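Local coordinates for organic hydroperoxide resistance protein (PDB 6D9N), which probably detoxifies organic hydroperoxides by thiol-dependent reduction, as other members of the OsmC/Ohr family do, at residues B[113-119]-B[144-148]. Residues are numbered along the deposited sequence; the frame is centred on the assembly and turned at random. Where two conformers were deposited one is given.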
ATOM      1  N   VAL B 113     -28.256   2.332   6.995  1.00 11.84           N
ATOM      2  CA  VAL B 113     -28.760   1.825   5.730  1.00 11.45           C
ATOM      3  C   VAL B 113     -29.220   0.388   5.920  1.00 10.76           C
ATOM      4  O   VAL B 113     -28.890  -0.270   6.911  1.00 12.35           O
ATOM      5  CB  VAL B 113     -27.701   1.910   4.614  1.00 11.87           C
ATOM      6  CG1 VAL B 113     -27.200   3.323   4.459  1.00 13.09           C
ATOM      7  CG2 VAL B 113     -26.503   0.959   4.891  1.00 11.99           C
ATOM      8  N   THR B 114     -29.984  -0.110   4.947  1.00 10.81           N
ATOM      9  CA  THR B 114     -30.369  -1.513   4.970  1.00 11.04           C
ATOM     10  C   THR B 114     -29.210  -2.373   4.461  1.00 10.64           C
ATOM     11  O   THR B 114     -28.260  -1.875   3.842  1.00 10.68           O
ATOM     12  CB  THR B 114     -31.564  -1.762   4.045  1.00 12.04           C
ATOM     13  OG1 THR B 114     -31.117  -1.614   2.687  1.00 12.39           O
ATOM     14  CG2 THR B 114     -32.728  -0.805   4.339  1.00 12.61           C
ATOM     15  N   ILE B 115     -29.288  -3.691   4.712  1.00 10.00           N
ATOM     16  CA  ILE B 115     -28.179  -4.538   4.255  1.00 10.49           C
ATOM     17  C   ILE B 115     -28.106  -4.581   2.732  1.00 10.34           C
ATOM     18  O   ILE B 115     -27.009  -4.676   2.174  1.00 10.75           O
ATOM     19  CB  ILE B 115     -28.195  -5.935   4.903  1.00 12.98           C
ATOM     20  CG1 ILE B 115     -26.756  -6.494   4.968  1.00 14.38           C
ATOM     21  CG2 ILE B 115     -29.060  -6.903   4.121  1.00 14.24           C
ATOM     22  CD1 ILE B 115     -25.843  -5.696   5.944  1.00 15.17           C
ATOM     23  N   GLU B 116     -29.235  -4.520   2.030  1.00 10.55           N
ATOM     24  CA  GLU B 116     -29.175  -4.487   0.572  1.00 10.85           C
ATOM     25  C   GLU B 116     -28.465  -3.233   0.090  1.00 11.28           C
ATOM     26  O   GLU B 116     -27.638  -3.284  -0.823  1.00 11.24           O
ATOM     27  CB  GLU B 116     -30.588  -4.545  -0.018  1.00 11.91           C
ATOM     28  CG  GLU B 116     -31.221  -5.911   0.160  1.00 13.62           C
ATOM     29  CD  GLU B 116     -32.708  -5.938  -0.190  1.00 16.30           C
ATOM     30  OE1 GLU B 116     -33.242  -4.940  -0.729  1.00 17.64           O
ATOM     31  OE2 GLU B 116     -33.347  -6.969   0.089  1.00 18.31           O
ATOM     32  N   GLU B 117     -28.759  -2.089   0.691  1.00 10.84           N
ATOM     33  CA  GLU B 117     -28.054  -0.863   0.333  1.00 11.24           C
ATOM     34  C   GLU B 117     -26.570  -0.978   0.640  1.00 10.43           C
ATOM     35  O   GLU B 117     -25.716  -0.588  -0.168  1.00 10.69           O
ATOM     36  CB  GLU B 117     -28.664   0.314   1.102  1.00 11.79           C
ATOM     37  CG  GLU B 117     -30.052   0.677   0.578  1.00 14.11           C
ATOM     38  CD  GLU B 117     -30.847   1.607   1.462  1.00 16.13           C
ATOM     39  OE1 GLU B 117     -30.555   1.745   2.670  1.00 15.03           O
ATOM     40  OE2 GLU B 117     -31.815   2.213   0.926  1.00 19.14           O
ATOM     41  N   ALA B 118     -26.246  -1.500   1.820  1.00 10.24           N
ATOM     42  CA  ALA B 118     -24.840  -1.648   2.204  1.00 10.64           C
ATOM     43  C   ALA B 118     -24.083  -2.526   1.222  1.00 10.18           C
ATOM     44  O   ALA B 118     -22.938  -2.211   0.848  1.00 10.19           O
ATOM     45  CB  ALA B 118     -24.754  -2.228   3.619  1.00 11.36           C
ATOM     46  N   GLN B 119     -24.695  -3.640   0.812  1.00 10.33           N
ATOM     47  CA  GLN B 119     -24.057  -4.535  -0.145  0.64 11.37           C
ATOM     48  C   GLN B 119     -23.846  -3.853  -1.487  1.00 10.93           C
ATOM     49  O   GLN B 119     -22.785  -4.003  -2.115  1.00 11.94           O
ATOM     50  CB  GLN B 119     -24.905  -5.796  -0.306  0.64 13.45           C
ATOM     51  CG  GLN B 119     -24.790  -6.697   0.895  0.64 16.24           C
ATOM     52  CD  GLN B 119     -25.884  -7.744   0.972  0.64 18.83           C
ATOM     53  OE1 GLN B 119     -26.808  -7.759   0.160  0.64 20.11           O
ATOM     54  NE2 GLN B 119     -25.780  -8.632   1.955  0.64 20.42           N
ATOM     55  N   THR B 144     -16.495  -7.964   3.605  1.00 11.94           N
ATOM     56  CA  THR B 144     -17.810  -8.065   4.223  1.00 11.78           C
ATOM     57  C   THR B 144     -18.266  -6.686   4.670  1.00 11.09           C
ATOM     58  O   THR B 144     -17.469  -5.749   4.789  1.00 10.55           O
ATOM     59  CB  THR B 144     -17.804  -9.026   5.448  1.00 13.87           C
ATOM     60  OG1 THR B 144     -16.806  -8.619   6.385  1.00 15.24           O
ATOM     61  CG2 THR B 144     -17.517 -10.477   5.028  1.00 15.06           C
ATOM     62  N   VAL B 145     -19.575  -6.579   4.905  1.00 11.60           N
ATOM     63  CA  VAL B 145     -20.169  -5.306   5.296  1.00 11.22           C
ATOM     64  C   VAL B 145     -21.168  -5.524   6.413  1.00 11.36           C
ATOM     65  O   VAL B 145     -21.877  -6.529   6.431  1.00 13.73           O
ATOM     66  CB  VAL B 145     -20.821  -4.565   4.095  1.00 12.18           C
ATOM     67  CG1 VAL B 145     -22.081  -5.269   3.549  1.00 13.38           C
ATOM     68  CG2 VAL B 145     -21.167  -3.100   4.427  1.00 12.62           C
ATOM     69  N   SER B 146     -21.228  -4.566   7.333  1.00 11.06           N
ATOM     70  CA  SER B 146     -22.266  -4.482   8.352  1.00 10.95           C
ATOM     71  C   SER B 146     -22.944  -3.117   8.281  1.00 10.83           C
ATOM     72  O   SER B 146     -22.429  -2.166   7.664  1.00 10.77           O
ATOM     73  CB  SER B 146     -21.699  -4.726   9.753  1.00 11.70           C
ATOM     74  OG  SER B 146     -20.579  -3.890  10.014  1.00 12.05           O
ATOM     75  N   ASN B 147     -24.074  -3.021   8.976  1.00 11.61           N
ATOM     76  CA  ASN B 147     -24.871  -1.800   9.021  1.00 11.13           C
ATOM     77  C   ASN B 147     -25.215  -1.424  10.467  1.00 11.30           C
ATOM     78  O   ASN B 147     -26.378  -1.130  10.792  1.00 13.01           O
ATOM     79  CB  ASN B 147     -26.109  -1.858   8.105  1.00 11.77           C
ATOM     80  CG  ASN B 147     -27.072  -2.967   8.467  1.00 12.36           C
ATOM     81  OD1 ASN B 147     -26.703  -3.939   9.119  1.00 13.35           O
ATOM     82  ND2 ASN B 147     -28.304  -2.849   8.023  1.00 13.24           N
ATOM     83  N   ASN B 148     -24.205  -1.444  11.353  1.00 12.17           N
ATOM     84  CA  ASN B 148     -24.388  -1.123  12.772  1.00 13.38           C
ATOM     85  C   ASN B 148     -24.422   0.374  13.007  1.00 14.41           C
ATOM     86  O   ASN B 148     -23.589   1.110  12.462  1.00 14.36           O
ATOM     87  CB  ASN B 148     -23.247  -1.622  13.642  1.00 14.41           C
ATOM     88  CG  ASN B 148     -23.065  -3.099  13.586  1.00 15.40           C
ATOM     89  OD1 ASN B 148     -21.960  -3.574  13.236  1.00 17.38           O
ATOM     90  ND2 ASN B 148     -24.056  -3.838  13.995  1.00 14.66           N
ATOM     91  OXT ASN B 148     -25.284   0.835  13.798  1.00 16.53           O
TER
HETATM   92  O   HOH W   1     -23.645  -8.386   4.572  1.00 30.02           O
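One face of the N147 side-chain amide is turned to I115 CD1 and the T114-I115 peptide bond at the start of helix 115-128. The I115 and N147 side chains cross at about a right angle, CD1 lying over OD1 at 3.7 Å, while the peptide bond lies on the same side near ND2. At the edge, N147 ND2 donates to V113 O over 2.9 Å. The bond is nearly straight (N-H...O 164°) and runs close to the amide plane, which favours this rotation of the group; V113 O accepts it bent from its C=O direction (148°). With N147 CG between the backbone N and the carbonyl carbon (chi1 61°), the amide lies alongside V113 O, ND2 to the carbonyl and OD1 to the I115 side. This polar end lies where the chain enters helix 115-128, beside a capping box: E117 N donates to T114 OG1 (3.1 Å), and T114 N to E117 OE1 (3.0 Å). The contact thus joins the first turn of that helix to strand 141-146, within the chain an outer strand of the 85-94/100-109/141-146 sheet in the OsmC/Ohr fold; at its other end the helix leads to C129, which forms a disulfide with C65. One turn further on, the contact is apolar. V145 points at the helix and packs both methyls against A118 CB, CG2 the nearer at 3.8 Å; CG1 also reaches Q119 CG at 4.1 Å. S146 turns the other way, its OG hydrogen-bonded to H107 and N109 of the neighbouring strand. On the Q119 side, a water donates to V145 O (3.2 Å) and accepts a weak bond from Q119 NE2 (3.4 Å).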